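Local coordinates for maltose-binding protein MalE1 (Thermotoga maritima, PDB 6DTU) that binds maltotetraose and, as a periplasmic maltose-binding protein, probably hands maltodextrins to a membrane transporter for uptake, at residues T291-Y296 against E310-N315; N86-A91 against S304-L309; M217-Q222 against K234-A239. All blocks are in the same frame, centred on the assembly; numbering follows the deposited sequence.

Contact 1 (T291-Y296 against E310-N315)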
loop_
_atom_site.group_PDB
_atom_site.type_symbol
_atom_site.label_atom_id
_atom_site.label_comp_id
_atom_site.label_asym_id
_atom_site.label_seq_id
_atom_site.Cartn_x
_atom_site.Cartn_y
_atom_site.Cartn_z
ATOM N N THR A 291 11.559 13.357 -14.073
ATOM C CA THR A 291 11.467 11.908 -13.978
ATOM C C THR A 291 10.411 11.492 -12.983
ATOM O O THR A 291 9.663 10.544 -13.235
ATOM C CB THR A 291 12.797 11.306 -13.575
ATOM O OG1 THR A 291 13.816 11.919 -14.357
ATOM C CG2 THR A 291 12.756 9.822 -13.857
ATOM N N MET A 292 10.316 12.214 -11.854
ATOM C CA MET A 292 9.306 11.894 -10.852
ATOM C C MET A 292 7.905 12.150 -11.389
ATOM O O MET A 292 6.966 11.408 -11.070
ATOM C CB MET A 292 9.595 12.691 -9.577
ATOM C CG MET A 292 10.707 12.085 -8.756
ATOM S SD MET A 292 10.073 10.641 -7.897
ATOM C CE MET A 292 11.555 9.946 -7.130
ATOM N N TYR A 293 7.753 13.167 -12.234
ATOM C CA TYR A 293 6.454 13.428 -12.833
ATOM C C TYR A 293 6.103 12.361 -13.863
ATOM O O TYR A 293 4.957 11.900 -13.911
ATOM C CB TYR A 293 6.442 14.853 -13.392
ATOM C CG TYR A 293 5.142 15.330 -13.985
ATOM C CD1 TYR A 293 3.955 15.150 -13.309
ATOM C CD2 TYR A 293 5.127 16.075 -15.160
ATOM C CE1 TYR A 293 2.743 15.622 -13.835
ATOM C CE2 TYR A 293 3.938 16.554 -15.687
ATOM C CZ TYR A 293 2.759 16.329 -15.025
ATOM O OH TYR A 293 1.589 16.813 -15.545
ATOM N N ARG A 294 7.091 11.923 -14.656
ATOM C CA ARG A 294 6.875 10.827 -15.590
ATOM C C ARG A 294 6.497 9.543 -14.863
ATOM O O ARG A 294 5.657 8.786 -15.353
ATOM C CB ARG A 294 8.097 10.622 -16.476
ATOM C CG ARG A 294 8.271 11.759 -17.429
ATOM C CD ARG A 294 9.571 11.635 -18.182
ATOM N NE ARG A 294 9.572 10.431 -18.978
ATOM C CZ ARG A 294 10.648 9.908 -19.550
ATOM N NH1 ARG A 294 11.826 10.490 -19.417
ATOM N NH2 ARG A 294 10.533 8.785 -20.245
ATOM N N ILE A 295 7.108 9.283 -13.700
ATOM C CA ILE A 295 6.710 8.139 -12.881
ATOM C C ILE A 295 5.261 8.274 -12.434
ATOM O O ILE A 295 4.481 7.315 -12.521
ATOM C CB ILE A 295 7.684 7.920 -11.701
ATOM C CG1 ILE A 295 9.034 7.401 -12.218
ATOM C CG2 ILE A 295 7.101 6.918 -10.685
ATOM C CD1 ILE A 295 10.109 7.417 -11.171
ATOM N N TYR A 296 4.870 9.465 -11.952
ATOM C CA TYR A 296 3.462 9.700 -11.630
ATOM C C TYR A 296 2.568 9.419 -12.827
ATOM O O TYR A 296 1.525 8.773 -12.700
ATOM C CB TYR A 296 3.223 11.140 -11.137
ATOM C CG TYR A 296 1.745 11.496 -11.176
ATOM C CD1 TYR A 296 0.902 11.174 -10.119
ATOM C CD2 TYR A 296 1.189 12.116 -12.291
ATOM C CE1 TYR A 296 -0.457 11.479 -10.169
ATOM C CE2 TYR A 296 -0.123 12.444 -12.338
ATOM C CZ TYR A 296 -0.963 12.108 -11.294
ATOM O OH TYR A 296 -2.309 12.411 -11.386
ATOM N N GLU A 310 2.753 19.541 -6.639
ATOM C CA GLU A 310 2.152 20.793 -7.077
ATOM C C GLU A 310 1.574 20.693 -8.484
ATOM O O GLU A 310 0.565 21.342 -8.785
ATOM C CB GLU A 310 3.176 21.922 -6.994
ATOM C CG GLU A 310 2.650 23.247 -7.509
ATOM C CD GLU A 310 1.678 23.892 -6.529
ATOM O OE1 GLU A 310 1.708 23.519 -5.340
ATOM O OE2 GLU A 310 0.892 24.767 -6.946
ATOM N N LEU A 311 2.186 19.882 -9.359
ATOM C CA LEU A 311 1.685 19.724 -10.722
ATOM C C LEU A 311 0.358 18.985 -10.766
ATOM O O LEU A 311 -0.458 19.237 -11.653
ATOM C CB LEU A 311 2.700 18.962 -11.576
ATOM C CG LEU A 311 4.072 19.590 -11.838
ATOM C CD1 LEU A 311 4.969 18.582 -12.519
ATOM C CD2 LEU A 311 3.946 20.818 -12.698
ATOM N N VAL A 312 0.111 18.095 -9.808
ATOM C CA VAL A 312 -1.018 17.170 -9.872
ATOM C C VAL A 312 -2.084 17.436 -8.822
ATOM O O VAL A 312 -3.118 16.748 -8.826
ATOM C CB VAL A 312 -0.540 15.702 -9.838
ATOM C CG1 VAL A 312 0.485 15.461 -10.948
ATOM C CG2 VAL A 312 0.085 15.362 -8.487
ATOM N N LYS A 313 -1.915 18.469 -7.987
ATOM C CA LYS A 313 -2.745 18.638 -6.795
ATOM C C LYS A 313 -4.229 18.828 -7.123
ATOM O O LYS A 313 -5.086 18.557 -6.274
ATOM C CB LYS A 313 -2.229 19.834 -5.994
ATOM C CG LYS A 313 -2.352 21.133 -6.781
ATOM C CD LYS A 313 -2.575 22.331 -5.908
ATOM C CE LYS A 313 -1.305 22.715 -5.200
ATOM N NZ LYS A 313 -1.293 24.145 -4.775
ATOM N N ASP A 314 -4.557 19.314 -8.317
ATOM C CA ASP A 314 -5.947 19.538 -8.699
ATOM C C ASP A 314 -6.600 18.362 -9.411
ATOM O O ASP A 314 -7.792 18.440 -9.725
ATOM C CB ASP A 314 -6.096 20.822 -9.514
ATOM C CG ASP A 314 -5.867 22.053 -8.675
ATOM O OD1 ASP A 314 -6.178 21.994 -7.466
ATOM O OD2 ASP A 314 -5.365 23.064 -9.205
ATOM N N ASN A 315 -5.872 17.285 -9.678
ATOM C CA ASN A 315 -6.501 16.108 -10.267
ATOM C C ASN A 315 -7.539 15.536 -9.310
ATOM O O ASN A 315 -7.226 15.301 -8.137
ATOM C CB ASN A 315 -5.452 15.048 -10.603
ATOM C CG ASN A 315 -6.023 13.871 -11.413
ATOM O OD1 ASN A 315 -6.948 13.171 -10.978
ATOM N ND2 ASN A 315 -5.483 13.670 -12.603
HETATM O O HOH W 1 -2.958 14.963 -12.280
#

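Contact 2 (N86-A91 against S304-L309)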
loop_
_atom_site.group_PDB
_atom_site.type_symbol
_atom_site.label_atom_id
_atom_site.label_comp_id
_atom_site.label_asym_id
_atom_site.label_seq_id
_atom_site.Cartn_x
_atom_site.Cartn_y
_atom_site.Cartn_z
ATOM N N ASN A 86 14.185 18.503 -2.165
ATOM C CA ASN A 86 12.968 18.628 -2.948
ATOM C C ASN A 86 11.901 17.623 -2.577
ATOM O O ASN A 86 10.801 17.681 -3.133
ATOM C CB ASN A 86 13.300 18.544 -4.434
ATOM C CG ASN A 86 14.207 19.669 -4.862
ATOM O OD1 ASN A 86 13.912 20.837 -4.603
ATOM N ND2 ASN A 86 15.307 19.337 -5.526
ATOM N N PHE A 87 12.195 16.704 -1.670
ATOM C CA PHE A 87 11.238 15.695 -1.259
ATOM C C PHE A 87 10.652 16.059 0.094
ATOM O O PHE A 87 11.345 16.614 0.950
ATOM C CB PHE A 87 11.921 14.322 -1.209
ATOM C CG PHE A 87 12.257 13.807 -2.572
ATOM C CD1 PHE A 87 11.385 12.961 -3.223
ATOM C CD2 PHE A 87 13.381 14.253 -3.252
ATOM C CE1 PHE A 87 11.662 12.509 -4.495
ATOM C CE2 PHE A 87 13.658 13.816 -4.528
ATOM C CZ PHE A 87 12.801 12.939 -5.148
ATOM N N TYR A 88 9.372 15.744 0.288
ATOM C CA TYR A 88 8.749 16.017 1.578
ATOM C C TYR A 88 9.458 15.232 2.668
ATOM O O TYR A 88 9.792 14.058 2.495
ATOM C CB TYR A 88 7.265 15.649 1.552
ATOM C CG TYR A 88 6.340 16.697 0.949
ATOM C CD1 TYR A 88 5.987 17.837 1.658
ATOM C CD2 TYR A 88 5.824 16.542 -0.321
ATOM C CE1 TYR A 88 5.141 18.795 1.115
ATOM C CE2 TYR A 88 4.974 17.500 -0.879
ATOM C CZ TYR A 88 4.634 18.614 -0.157
ATOM O OH TYR A 88 3.804 19.561 -0.704
ATOM N N GLU A 89 9.731 15.896 3.783
ATOM C CA GLU A 89 10.428 15.211 4.866
ATOM C C GLU A 89 9.628 14.049 5.436
ATOM O O GLU A 89 10.224 13.076 5.894
ATOM C CB GLU A 89 10.850 16.185 5.958
ATOM C CG GLU A 89 11.890 17.171 5.442
ATOM C CD GLU A 89 12.751 17.757 6.548
ATOM O OE1 GLU A 89 12.232 18.579 7.334
ATOM O OE2 GLU A 89 13.944 17.391 6.641
ATOM N N THR A 90 8.296 14.142 5.453
ATOM C CA THR A 90 7.486 12.992 5.860
ATOM C C THR A 90 7.759 11.760 4.992
ATOM O O THR A 90 7.847 10.635 5.500
ATOM C CB THR A 90 6.005 13.364 5.834
ATOM O OG1 THR A 90 5.656 13.879 4.539
ATOM C CG2 THR A 90 5.691 14.368 6.940
ATOM N N ALA A 91 7.941 11.959 3.697
ATOM C CA ALA A 91 8.215 10.830 2.829
ATOM C C ALA A 91 9.621 10.292 3.073
ATOM O O ALA A 91 9.824 9.072 3.184
ATOM C CB ALA A 91 8.034 11.280 1.375
ATOM N N SER A 304 5.694 12.314 -3.878
ATOM C CA SER A 304 6.485 12.715 -2.716
ATOM C C SER A 304 7.443 13.859 -2.986
ATOM O O SER A 304 7.914 14.485 -2.031
ATOM C CB SER A 304 7.241 11.526 -2.121
ATOM O OG SER A 304 6.336 10.585 -1.573
ATOM N N ARG A 305 7.739 14.156 -4.246
ATOM C CA ARG A 305 8.589 15.290 -4.552
ATOM C C ARG A 305 7.643 16.485 -4.606
ATOM O O ARG A 305 6.631 16.446 -5.308
ATOM C CB ARG A 305 9.254 15.069 -5.913
ATOM C CG ARG A 305 10.207 16.197 -6.266
ATOM C CD ARG A 305 11.092 15.981 -7.469
ATOM N NE ARG A 305 11.534 17.313 -7.817
ATOM C CZ ARG A 305 12.791 17.725 -7.905
ATOM N NH1 ARG A 305 13.814 16.894 -7.712
ATOM N NH2 ARG A 305 13.006 18.992 -8.187
ATOM N N LYS A 306 7.960 17.527 -3.825
ATOM C CA LYS A 306 6.995 18.604 -3.579
ATOM C C LYS A 306 6.574 19.305 -4.871
ATOM O O LYS A 306 5.381 19.548 -5.099
ATOM C CB LYS A 306 7.597 19.603 -2.584
ATOM C CG LYS A 306 6.761 20.849 -2.285
ATOM C CD LYS A 306 7.516 21.823 -1.352
ATOM C CE LYS A 306 8.601 22.564 -2.127
ATOM N NZ LYS A 306 9.597 23.159 -1.225
ATOM N N ASP A 307 7.533 19.605 -5.741
ATOM C CA ASP A 307 7.199 20.318 -6.964
ATOM C C ASP A 307 6.436 19.471 -7.979
ATOM O O ASP A 307 5.905 20.024 -8.952
ATOM C CB ASP A 307 8.402 21.066 -7.562
ATOM C CG ASP A 307 9.587 20.179 -7.891
ATOM O OD1 ASP A 307 9.414 18.947 -7.997
ATOM O OD2 ASP A 307 10.699 20.744 -8.084
ATOM N N VAL A 308 6.458 18.151 -7.836
ATOM C CA VAL A 308 5.635 17.278 -8.653
ATOM C C VAL A 308 4.220 17.192 -8.089
ATOM O O VAL A 308 3.236 17.243 -8.840
ATOM C CB VAL A 308 6.319 15.906 -8.798
ATOM C CG1 VAL A 308 5.392 14.947 -9.542
ATOM C CG2 VAL A 308 7.665 16.096 -9.526
ATOM N N LEU A 309 4.090 17.114 -6.758
ATOM C CA LEU A 309 2.759 17.153 -6.159
ATOM C C LEU A 309 2.033 18.414 -6.584
ATOM O O LEU A 309 0.844 18.367 -6.923
ATOM C CB LEU A 309 2.824 17.040 -4.631
ATOM C CG LEU A 309 1.469 16.856 -3.943
ATOM C CD1 LEU A 309 0.804 15.583 -4.468
ATOM C CD2 LEU A 309 1.629 16.777 -2.439
HETATM O O HOH W 2 10.271 19.769 -4.891
HETATM O O HOH W 3 3.562 20.625 -3.123
#

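Contact 3 (M217-Q222 against K234-A239)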
loop_
_atom_site.group_PDB
_atom_site.type_symbol
_atom_site.label_atom_id
_atom_site.label_comp_id
_atom_site.label_asym_id
_atom_site.label_seq_id
_atom_site.Cartn_x
_atom_site.Cartn_y
_atom_site.Cartn_z
ATOM N N MET A 217 -12.843 -7.589 -11.190
ATOM C CA MET A 217 -14.250 -7.261 -11.403
ATOM C C MET A 217 -14.452 -5.762 -11.592
ATOM O O MET A 217 -15.227 -5.333 -12.455
ATOM C CB MET A 217 -15.126 -7.827 -10.287
ATOM C CG MET A 217 -15.081 -9.339 -10.210
ATOM S SD MET A 217 -16.326 -10.014 -9.114
ATOM C CE MET A 217 -17.825 -9.584 -10.003
ATOM N N PHE A 218 -13.744 -4.936 -10.821
ATOM C CA PHE A 218 -13.930 -3.506 -11.012
ATOM C C PHE A 218 -13.416 -3.061 -12.369
ATOM O O PHE A 218 -14.109 -2.338 -13.091
ATOM C CB PHE A 218 -13.277 -2.688 -9.900
ATOM C CG PHE A 218 -13.707 -1.250 -9.914
ATOM C CD1 PHE A 218 -14.869 -0.851 -9.283
ATOM C CD2 PHE A 218 -12.964 -0.306 -10.607
ATOM C CE1 PHE A 218 -15.287 0.481 -9.317
ATOM C CE2 PHE A 218 -13.366 1.023 -10.645
ATOM C CZ PHE A 218 -14.535 1.410 -9.995
ATOM N N ARG A 219 -12.243 -3.541 -12.768
ATOM C CA ARG A 219 -11.684 -3.136 -14.050
ATOM C C ARG A 219 -12.580 -3.571 -15.202
ATOM O O ARG A 219 -12.671 -2.868 -16.215
ATOM C CB ARG A 219 -10.300 -3.755 -14.188
ATOM C CG ARG A 219 -9.532 -3.339 -15.428
ATOM C CD ARG A 219 -8.220 -4.102 -15.513
ATOM N NE ARG A 219 -8.480 -5.511 -15.764
ATOM C CZ ARG A 219 -8.125 -6.523 -14.974
ATOM N NH1 ARG A 219 -7.445 -6.322 -13.854
ATOM N NH2 ARG A 219 -8.453 -7.760 -15.327
ATOM N N GLU A 220 -13.256 -4.709 -15.065
ATOM C CA GLU A 220 -14.091 -5.246 -16.128
ATOM C C GLU A 220 -15.533 -4.756 -16.080
ATOM O O GLU A 220 -16.377 -5.264 -16.829
ATOM C CB GLU A 220 -14.002 -6.773 -16.185
ATOM C CG GLU A 220 -12.574 -7.282 -16.355
ATOM C CD GLU A 220 -12.483 -8.784 -16.317
ATOM O OE1 GLU A 220 -13.461 -9.434 -15.891
ATOM O OE2 GLU A 220 -11.423 -9.317 -16.712
ATOM N N GLY A 221 -15.827 -3.764 -15.253
ATOM C CA GLY A 221 -17.154 -3.181 -15.208
ATOM C C GLY A 221 -18.185 -3.982 -14.457
ATOM O O GLY A 221 -19.392 -3.753 -14.637
ATOM N N GLN A 222 -17.744 -4.897 -13.595
ATOM C CA GLN A 222 -18.624 -5.815 -12.890
ATOM C C GLN A 222 -18.709 -5.523 -11.396
ATOM O O GLN A 222 -19.147 -6.390 -10.639
ATOM C CB GLN A 222 -18.215 -7.266 -13.133
ATOM C CG GLN A 222 -18.186 -7.671 -14.600
ATOM C CD GLN A 222 -17.624 -9.061 -14.790
ATOM O OE1 GLN A 222 -16.487 -9.341 -14.408
ATOM N NE2 GLN A 222 -18.421 -9.947 -15.365
ATOM N N LYS A 234 -5.014 3.614 -12.955
ATOM C CA LYS A 234 -4.652 3.709 -14.366
ATOM C C LYS A 234 -5.235 2.554 -15.158
ATOM O O LYS A 234 -5.766 2.743 -16.253
ATOM C CB LYS A 234 -3.136 3.745 -14.544
ATOM C CG LYS A 234 -2.746 3.963 -16.002
ATOM C CD LYS A 234 -1.249 4.068 -16.194
ATOM C CE LYS A 234 -0.897 4.617 -17.577
ATOM N NZ LYS A 234 -1.487 3.824 -18.695
ATOM N N ALA A 235 -5.195 1.347 -14.594
ATOM C CA ALA A 235 -5.770 0.206 -15.302
ATOM C C ALA A 235 -7.276 0.367 -15.467
ATOM O O ALA A 235 -7.841 -0.008 -16.506
ATOM C CB ALA A 235 -5.428 -1.094 -14.566
ATOM N N TYR A 236 -7.953 0.939 -14.469
ATOM C CA TYR A 236 -9.394 1.141 -14.604
ATOM C C TYR A 236 -9.698 2.183 -15.673
ATOM O O TYR A 236 -10.646 2.033 -16.457
ATOM C CB TYR A 236 -10.023 1.544 -13.262
ATOM C CG TYR A 236 -9.811 0.604 -12.106
ATOM C CD1 TYR A 236 -9.558 -0.757 -12.295
ATOM C CD2 TYR A 236 -9.859 1.087 -10.812
ATOM C CE1 TYR A 236 -9.359 -1.601 -11.204
ATOM C CE2 TYR A 236 -9.673 0.251 -9.713
ATOM C CZ TYR A 236 -9.421 -1.090 -9.924
ATOM O OH TYR A 236 -9.207 -1.907 -8.828
ATOM N N LYS A 237 -8.895 3.236 -15.724
ATOM C CA LYS A 237 -9.100 4.285 -16.713
ATOM C C LYS A 237 -8.859 3.751 -18.121
ATOM O O LYS A 237 -9.678 3.965 -19.024
ATOM C CB LYS A 237 -8.155 5.444 -16.373
ATOM C CG LYS A 237 -8.337 6.710 -17.197
ATOM C CD LYS A 237 -7.182 7.655 -16.914
ATOM C CE LYS A 237 -7.654 8.940 -16.268
ATOM N NZ LYS A 237 -8.356 9.818 -17.249
ATOM N N ASP A 238 -7.785 2.981 -18.314
ATOM C CA ASP A 238 -7.507 2.427 -19.636
ATOM C C ASP A 238 -8.580 1.439 -20.074
ATOM O O ASP A 238 -8.821 1.262 -21.275
ATOM C CB ASP A 238 -6.124 1.777 -19.644
ATOM C CG ASP A 238 -4.991 2.784 -19.476
ATOM O OD1 ASP A 238 -5.224 4.010 -19.636
ATOM O OD2 ASP A 238 -3.852 2.354 -19.173
ATOM N N ALA A 239 -9.236 0.788 -19.124
ATOM C CA ALA A 239 -10.332 -0.131 -19.412
ATOM C C ALA A 239 -11.642 0.582 -19.685
ATOM O O ALA A 239 -12.658 -0.087 -19.927
ATOM C CB ALA A 239 -10.547 -1.072 -18.226
HETATM O O HOH W 4 -13.879 -2.519 -18.654
#

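Contact 1 (T291-Y296 against E310-N315)
Two helices of a periplasmic binding protein fold, 289-298 and 306-312, are joined through the short strand 302-303 and pack against each other by CH-pi contacts, two tyrosines of the first receiving aliphatic groups from the second. Y293 shows the arrangement atom by atom. Its CG is anti to the backbone N (chi1 -177°), which sends the ring across to segment 310-315. The approach begins at Y293 CB, 4.1 Å from L311 CD1, and the same methyl then lies over the ring. L311 CD1 stands 3.5 Å from the Y293 ring centroid, only 11° off the normal, so that all six ring carbons lie at similar distances from it. At the ring's edge the partner changes: Y293 CE1 meets V312 CG1 at 3.7 Å, near the ring plane, as the two side chains slide past each other in opposite directions.

V312 CG1 therefore works twice. While it closes the edge of Y293, it also covers a face of Y296, whose chi1 of 164° brings the ring tip to tip with the valine. The methyl is displaced toward the rim of this second ring, and the shortest approach, V312 CG1 to Y296 CE2, is 3.4 Å. P303 of the intervening strand touches both Y296 and V312, extending the apolar packing between the helices.

The polar link between the segments is at the phenol tip of Y296. N315 stands at the N-cap of helix 316-326 and uses OD1 to accept the backbone N-H of D317, which fixes the rotation of its amide. Its ND2 is left pointing to the tyrosine side, where a single water joins the segments, 2.8 Å from Y296 OH and accepting from N315 ND2 at 2.9 Å.

Contact 2 (N86-A91 against S304-L309)
The backbones of 86-91 and 304-309 meet in an isolated antiparallel beta bridge, F87 opposite R305 as a non-hydrogen-bonded pair with CA atoms 4.2 Å apart. Two nearly straight hydrogen bonds flank it: Y88 N to S304 O at 3.0 Å and K306 N to N86 O at 2.9 Å, each donor lying almost on the C=O axis. Both backbones run from the bridge directly into helices, with Y88 and R305 at the two N-cap positions. N86 O is gripped a second time by a water that also accepts from D307 N.

R305 lies between F87 and N86. Its CB makes a CH-pi contact over a face of the F87 ring; from CG, anti to the backbone N, the chain runs extended to NE. N86 covers one face of the guanidinium, N86 CB 3.6 Å above the centre of the R305 plane, the amide tilted 34° to it. D307 holds that plane side-on: R305 NE bonds D307 OD1 at 2.7 Å and NH2 bonds OD2, each carboxylate oxygen using its syn lone pair. NH1 turns to D83 OD1 and A287 O, so all three nitrogens of this buried group are engaged.

Beyond the bridge, A91 CB packs on the S304 side chain. Y88 crosses K306 at about a right angle, K306 CB over a ring face, and a water 2.7 Å from Y88 OH donates to K306 O.

Contact 3 (M217-Q222 against K234-A239)
An edge-to-face aromatic pair joins helix 211-219, just where a Schellman motif ends it, to helix 233-238. F218 turns its edge to the face of Y236, the planes inclined at 58° and the centroids 4.6 Å apart. F218 CD2 leads, 3.3 Å above the centre of the Y236 ring, and its neighbour CE2 follows toward Y236 CD2 and CG. The edge of Y236 is taken by R219, whose CB lies 3.6 Å from Y236 CD1, near the ring plane. Further along the interface, R219 CG packs on A239 CB at 3.7 Å.

The next shell sets both rings. F218 has CG anti to its backbone N (chi1 -168°) and also touches I114 and N116 of strand 112-116 and Y243 of strand 243-246, while I226 touches F218 and Y236 alike. Y236 takes the other course, CG beside its backbone N (chi1 -57°), and its OH is hydrogen-bonded to D215 OD1 and N228 ND2, so the phenol is pinned at its far end as well as across its face. An alanine here would remove the ring on which F218 and R219 pack, along with the hydroxyl bonded to D215 and N228, and would probably loosen the seam between the two helices.

Outermost is the backbone. G221, at positive phi, is the C-prime residue: Q222 N reaches back to M217 O, and G221 N to F218 O. R219 O comes 3.4 Å from A239 CB and accepts a hydrogen bond from a water 2.7 Å from that oxygen, which donates a second one to A239 O.

In the fold
Contacts 1 and 2 share helix 306-312 and adjoin, M292 CE of one lying 3.7 Å from F87 CE1 of the other; between them they fix that helix to helix 289-298 and to the backbone ahead of helix 89-94. Contact 3 belongs elsewhere, beside the four-stranded sheet, its centre about 22 Å from that of contact 1 and 29 Å from that of contact 2. Contacts 1 and 3 bury apolar side chains (V312, F218) and expose L311 and A239; contact 2 buries R305. Their chemistry differs: 291-296 and 310-315 meet by methyl groups on rings, 217-222 and 234-239 by ring on ring, whereas 86-91 and 304-309, distant in sequence, add backbone hydrogen bonds and a buried charge.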